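Local coordinates for pumilio homology domain family member 4 (Saccharomyces cerevisiae, PDB 3BWT), which binds mRNA, through a Pumilio homology domain that recognises single-stranded RNA, and may affect diploid formation although it is not essential for haploid growth, at residues A[35-38]-A[39-43]; A[64-67]-A[68-71]. All blocks are in the same frame, centred on the assembly; numbering follows the deposited sequence.

Contact 1: A[35-38]-A[39-43]; sequences LGSK and AADAI
Leu35 lies against Ala39 where the chain enters helix 37-47, its CB 3.6 Å from the CB of Ala39. With CG anti to its own carbonyl carbon (chi1 -67°), the leucine keeps the CD1 branch alongside the same methyl, 3.9 Å from Ala39 CB, and both residues also rest on Leu8. Leu35 itself stands at the open edge; Ala39 and Ala40 are the buried, tightly packed part. Alanine suits the first of these positions because a lone methyl is small enough to sit beside Leu35 and over the Gly36 carbonyl. Ala40 puts its methyl on Leu32 of helix 22-34. Backbone hydrogen bonds set the turn, beginning with Ala40 N to Gly36 O at 2.7 Å. Asp41 N to Ser37 O follows, and then Ala42 N to Lys38 O, nearly straight at 168°. Gly36 stands just ahead of the helix, and its carbonyl begins this i to i+4 ladder. Both segments belong to Pumilio 1, the first of the eight helical repeats that build the curved PUF domain, and the small alanines are consistent with close packing of Ala40 on Leu32 and Ala42 on Ile15. The outer side is much looser. Ser37 and Lys38 both point away from the following turn; Lys38 runs out as an extended chain, as fits an exposed lysine. Asp41 marks the border between the two sides. Its carboxylate turns back toward the start of the helix, near Ser37 O, but two acceptors cannot bond each other. OD1 is instead engaged by Gln75 NE2 of helix 73-83, and a negative group this near the N-terminal end would also be expected to sit favourably with the helix dipole.

Contact 2: A[64-67]-A[68-71]; sequences IQKL and LEEV
Leu68 lays its CD1 branch against the CG2 methyl of Ile64, 3.9 Å away, one turn back along helix 60-70. Its CG is anti to the carbonyl carbon (chi1 -72°), which folds the branched end back over the Ile64 carbonyl, while Leu68 N donates a hydrogen bond to Ile64 O at 2.7 Å. Leu68 also meets Leu79 and Leu103, and an alanine here would probably open a gap between those two leucines and strip Ile64 of its apolar neighbour. Leu67 packs on Leu32 and Ile43 and, like Leu68, on Leu79. This helix belongs to Pumilio 2, and in PUF relatives helices of this kind line the concave RNA-binding face. Lys66 carries the polar flank: bent at chi2 (58°), it brings NZ 3.4 Å from Glu70 OE1 in a salt bridge whose hydrogen bond is weak. A second salt bridge, from Lys66 NZ to Glu69 OE1 at 3.5 Å, completes a network. Lys66 and Glu70 lie side by side, whereas Glu69 crosses the lysine nearly at right angles; Asp33 is a further and stronger partner of the ammonium. Toward Val71, where the helix ends, the backbone bonds weaken, Val71 N reaching Leu67 O at 3.0 Å with a bent 128° angle.

Both contacts are local, made along one helix end in adjacent repeats: contact 1 starts helix 37-47 and contact 2 finishes helix 60-70. They meet directly, with Ile43 CG2 packed 3.6 Å from Leu67 CD1 and the Ala40 methyl near the backbone of Glu70 and Val71. Both also pack on Leu32 of helix 22-34. Contact 2 is the more buried: its four buried residues are branched apolar ones, packed against several neighbouring helices; contact 1, nearer the end of the chain's superhelix, relies on alanines. Charge differs too: 64-71 carries a salt-bridge network, whereas in 35-43 the lysine and aspartate do not pair with each other.

Contact 1: A[35-38]-A[39-43]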
ATOM      1  N   LEU A  35     -25.074  19.237 -18.709  1.00 29.35           N
ATOM      2  CA  LEU A  35     -25.332  20.663 -18.974  1.00 31.63           C
ATOM      3  C   LEU A  35     -24.172  21.491 -19.569  1.00 37.73           C
ATOM      4  O   LEU A  35     -24.373  22.181 -20.575  1.00 48.61           O
ATOM      5  CB  LEU A  35     -26.022  21.362 -17.794  1.00 25.79           C
ATOM      6  CG  LEU A  35     -27.447  20.818 -17.599  1.00 41.34           C
ATOM      7  CD1 LEU A  35     -28.305  21.728 -16.734  1.00 32.33           C
ATOM      8  CD2 LEU A  35     -28.123  20.584 -18.951  1.00 31.69           C
ATOM      9  N   GLY A  36     -22.993  21.497 -18.950  1.00 24.11           N
ATOM     10  CA  GLY A  36     -22.792  21.118 -17.576  1.00 26.39           C
ATOM     11  C   GLY A  36     -22.467  22.421 -16.872  1.00 26.44           C
ATOM     12  O   GLY A  36     -22.941  22.683 -15.770  1.00 29.13           O
ATOM     13  N   SER A  37     -21.686  23.263 -17.537  1.00 23.27           N
ATOM     14  CA  SER A  37     -21.290  24.551 -16.977  1.00 24.46           C
ATOM     15  C   SER A  37     -22.389  25.258 -16.158  1.00 26.28           C
ATOM     16  O   SER A  37     -22.147  25.655 -15.010  1.00 23.04           O
ATOM     17  CB  SER A  37     -20.775  25.472 -18.079  1.00 33.06           C
ATOM     18  OG  SER A  37     -20.222  26.654 -17.533  1.00 41.18           O
ATOM     19  N   LYS A  38     -23.569  25.416 -16.735  1.00 24.16           N
ATOM     20  CA  LYS A  38     -24.640  26.063 -15.972  1.00 23.55           C
ATOM     21  C   LYS A  38     -25.019  25.229 -14.764  1.00 24.30           C
ATOM     22  O   LYS A  38     -25.357  25.776 -13.718  1.00 27.97           O
ATOM     23  CB  LYS A  38     -25.889  26.405 -16.810  1.00 23.58           C
ATOM     24  CG  LYS A  38     -25.714  27.468 -17.870  1.00 23.33           C
ATOM     25  CD  LYS A  38     -27.042  27.706 -18.603  1.00 67.68           C
ATOM     26  CE  LYS A  38     -26.905  28.778 -19.708  1.00 68.43           C
ATOM     27  NZ  LYS A  38     -28.184  29.026 -20.455  1.00 24.64           N
ATOM     28  N   ALA A  39     -24.970  23.918 -14.902  1.00 27.48           N
ATOM     29  CA  ALA A  39     -25.250  23.020 -13.787  1.00 23.05           C
ATOM     30  C   ALA A  39     -24.188  23.185 -12.705  1.00 21.57           C
ATOM     31  O   ALA A  39     -24.520  23.333 -11.528  1.00 23.59           O
ATOM     32  CB  ALA A  39     -25.323  21.588 -14.254  1.00 24.30           C
ATOM     33  N   ALA A  40     -22.919  23.181 -13.111  1.00 20.25           N
ATOM     34  CA  ALA A  40     -21.798  23.362 -12.187  1.00 20.11           C
ATOM     35  C   ALA A  40     -21.898  24.679 -11.415  1.00 22.68           C
ATOM     36  O   ALA A  40     -21.629  24.725 -10.216  1.00 20.14           O
ATOM     37  CB  ALA A  40     -20.465  23.278 -12.927  1.00 19.15           C
ATOM     38  N   ASP A  41     -22.285  25.750 -12.104  1.00 21.93           N
ATOM     39  CA  ASP A  41     -22.407  27.052 -11.466  1.00 19.84           C
ATOM     40  C   ASP A  41     -23.513  27.034 -10.418  1.00 20.46           C
ATOM     41  O   ASP A  41     -23.312  27.408  -9.265  1.00 21.04           O
ATOM     42  CB  ASP A  41     -22.735  28.121 -12.505  1.00 21.46           C
ATOM     43  CG  ASP A  41     -21.578  28.429 -13.425  1.00 26.59           C
ATOM     44  OD1 ASP A  41     -20.492  27.825 -13.276  1.00 24.26           O
ATOM     45  OD2 ASP A  41     -21.769  29.290 -14.311  1.00 24.20           O
ATOM     46  N   ALA A  42     -24.695  26.611 -10.843  1.00 19.44           N
ATOM     47  CA  ALA A  42     -25.859  26.617  -9.982  1.00 20.01           C
ATOM     48  C   ALA A  42     -25.602  25.760  -8.755  1.00 22.45           C
ATOM     49  O   ALA A  42     -25.925  26.138  -7.623  1.00 23.15           O
ATOM     50  CB  ALA A  42     -27.053  26.089 -10.741  1.00 21.37           C
ATOM     51  N   ILE A  43     -25.018  24.594  -8.989  1.00 20.31           N
ATOM     52  CA  ILE A  43     -24.783  23.651  -7.916  1.00 20.16           C
ATOM     53  C   ILE A  43     -23.629  24.111  -7.028  1.00 19.76           C
ATOM     54  O   ILE A  43     -23.683  23.968  -5.809  1.00 19.20           O
ATOM     55  CB  ILE A  43     -24.582  22.235  -8.469  1.00 20.68           C
ATOM     56  CG1 ILE A  43     -25.919  21.712  -9.003  1.00 18.57           C
ATOM     57  CG2 ILE A  43     -24.029  21.302  -7.392  1.00 19.34           C
ATOM     58  CD1 ILE A  43     -25.793  20.540  -9.932  1.00 19.19           C
TER

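Contact 2: A[64-67]-A[68-71]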
ATOM      1  N   ILE A  64     -20.304  15.864  -4.818  1.00 19.37           N
ATOM      2  CA  ILE A  64     -19.130  16.729  -4.774  1.00 19.57           C
ATOM      3  C   ILE A  64     -18.007  16.198  -5.671  1.00 19.18           C
ATOM      4  O   ILE A  64     -17.308  16.970  -6.319  1.00 18.92           O
ATOM      5  CB  ILE A  64     -18.620  16.936  -3.330  1.00 22.96           C
ATOM      6  CG1 ILE A  64     -19.751  17.469  -2.441  1.00 21.30           C
ATOM      7  CG2 ILE A  64     -17.428  17.895  -3.308  1.00 17.76           C
ATOM      8  CD1 ILE A  64     -20.247  18.842  -2.850  1.00 18.33           C
ATOM      9  N   GLN A  65     -17.843  14.879  -5.712  1.00 20.93           N
ATOM     10  CA  GLN A  65     -16.872  14.251  -6.605  1.00 18.52           C
ATOM     11  C   GLN A  65     -17.174  14.613  -8.045  1.00 20.53           C
ATOM     12  O   GLN A  65     -16.271  14.926  -8.822  1.00 20.16           O
ATOM     13  CB  GLN A  65     -16.912  12.734  -6.467  1.00 17.55           C
ATOM     14  CG  GLN A  65     -16.331  12.216  -5.177  1.00 19.74           C
ATOM     15  CD  GLN A  65     -16.092  10.734  -5.217  1.00 19.17           C
ATOM     16  OE1 GLN A  65     -15.303  10.244  -6.020  1.00 25.91           O
ATOM     17  NE2 GLN A  65     -16.766  10.005  -4.343  1.00 22.90           N
ATOM     18  N   LYS A  66     -18.453  14.551  -8.400  1.00 18.90           N
ATOM     19  CA  LYS A  66     -18.877  14.860  -9.746  1.00 19.63           C
ATOM     20  C   LYS A  66     -18.697  16.360  -9.974  1.00 22.06           C
ATOM     21  O   LYS A  66     -18.193  16.789 -11.015  1.00 25.24           O
ATOM     22  CB  LYS A  66     -20.328  14.432  -9.944  1.00 19.83           C
ATOM     23  CG  LYS A  66     -20.843  14.565 -11.369  1.00 30.92           C
ATOM     24  CD  LYS A  66     -20.008  13.757 -12.353  1.00 38.49           C
ATOM     25  CE  LYS A  66     -20.357  14.117 -13.795  1.00 28.15           C
ATOM     26  NZ  LYS A  66     -19.193  13.926 -14.706  1.00 37.03           N
ATOM     27  N   LEU A  67     -19.084  17.144  -8.975  1.00 23.16           N
ATOM     28  CA  LEU A  67     -18.963  18.599  -9.021  1.00 21.35           C
ATOM     29  C   LEU A  67     -17.525  19.017  -9.236  1.00 20.38           C
ATOM     30  O   LEU A  67     -17.245  19.907 -10.031  1.00 20.45           O
ATOM     31  CB  LEU A  67     -19.488  19.225  -7.726  1.00 19.52           C
ATOM     32  CG  LEU A  67     -19.629  20.745  -7.757  1.00 19.31           C
ATOM     33  CD1 LEU A  67     -20.699  21.159  -8.741  1.00 18.86           C
ATOM     34  CD2 LEU A  67     -19.938  21.288  -6.383  1.00 18.73           C
ATOM     35  N   LEU A  68     -16.612  18.367  -8.523  1.00 21.05           N
ATOM     36  CA  LEU A  68     -15.191  18.670  -8.649  1.00 20.85           C
ATOM     37  C   LEU A  68     -14.660  18.506 -10.088  1.00 23.77           C
ATOM     38  O   LEU A  68     -13.850  19.307 -10.552  1.00 29.75           O
ATOM     39  CB  LEU A  68     -14.373  17.842  -7.656  1.00 18.26           C
ATOM     40  CG  LEU A  68     -14.505  18.262  -6.187  1.00 18.29           C
ATOM     41  CD1 LEU A  68     -14.154  17.113  -5.237  1.00 18.11           C
ATOM     42  CD2 LEU A  68     -13.662  19.484  -5.890  1.00 17.11           C
ATOM     43  N   GLU A  69     -15.116  17.481 -10.797  1.00 23.00           N
ATOM     44  CA  GLU A  69     -14.664  17.285 -12.170  1.00 28.91           C
ATOM     45  C   GLU A  69     -15.150  18.406 -13.074  1.00 26.78           C
ATOM     46  O   GLU A  69     -14.429  18.859 -13.955  1.00 36.31           O
ATOM     47  CB  GLU A  69     -15.160  15.953 -12.730  1.00 27.22           C
ATOM     48  CG  GLU A  69     -14.478  14.726 -12.159  1.00 25.55           C
ATOM     49  CD  GLU A  69     -15.276  13.455 -12.409  1.00 42.76           C
ATOM     50  OE1 GLU A  69     -15.955  13.364 -13.460  1.00 51.95           O
ATOM     51  OE2 GLU A  69     -15.236  12.551 -11.550  1.00 48.51           O
ATOM     52  N   GLU A  70     -16.373  18.861 -12.835  1.00 28.32           N
ATOM     53  CA  GLU A  70     -17.097  19.650 -13.828  1.00 32.54           C
ATOM     54  C   GLU A  70     -16.987  21.158 -13.613  1.00 32.58           C
ATOM     55  O   GLU A  70     -17.310  21.949 -14.503  1.00 28.28           O
ATOM     56  CB  GLU A  70     -18.566  19.221 -13.855  1.00 28.71           C
ATOM     57  CG  GLU A  70     -19.152  19.206 -15.249  1.00 44.22           C
ATOM     58  CD  GLU A  70     -18.439  18.230 -16.162  1.00 38.79           C
ATOM     59  OE1 GLU A  70     -18.220  17.066 -15.743  1.00 34.34           O
ATOM     60  OE2 GLU A  70     -18.103  18.624 -17.301  1.00 56.77           O
ATOM     61  N   VAL A  71     -16.512  21.529 -12.429  1.00 33.42           N
ATOM     62  CA  VAL A  71     -16.441  22.911 -11.963  1.00 25.97           C
ATOM     63  C   VAL A  71     -15.188  23.587 -12.554  1.00 28.22           C
ATOM     64  O   VAL A  71     -14.275  22.883 -13.007  1.00 28.41           O
ATOM     65  CB  VAL A  71     -16.437  22.900 -10.406  1.00 22.66           C
ATOM     66  CG1 VAL A  71     -15.026  23.025  -9.834  1.00 18.86           C
ATOM     67  CG2 VAL A  71     -17.357  23.946  -9.864  1.00 21.28           C
TER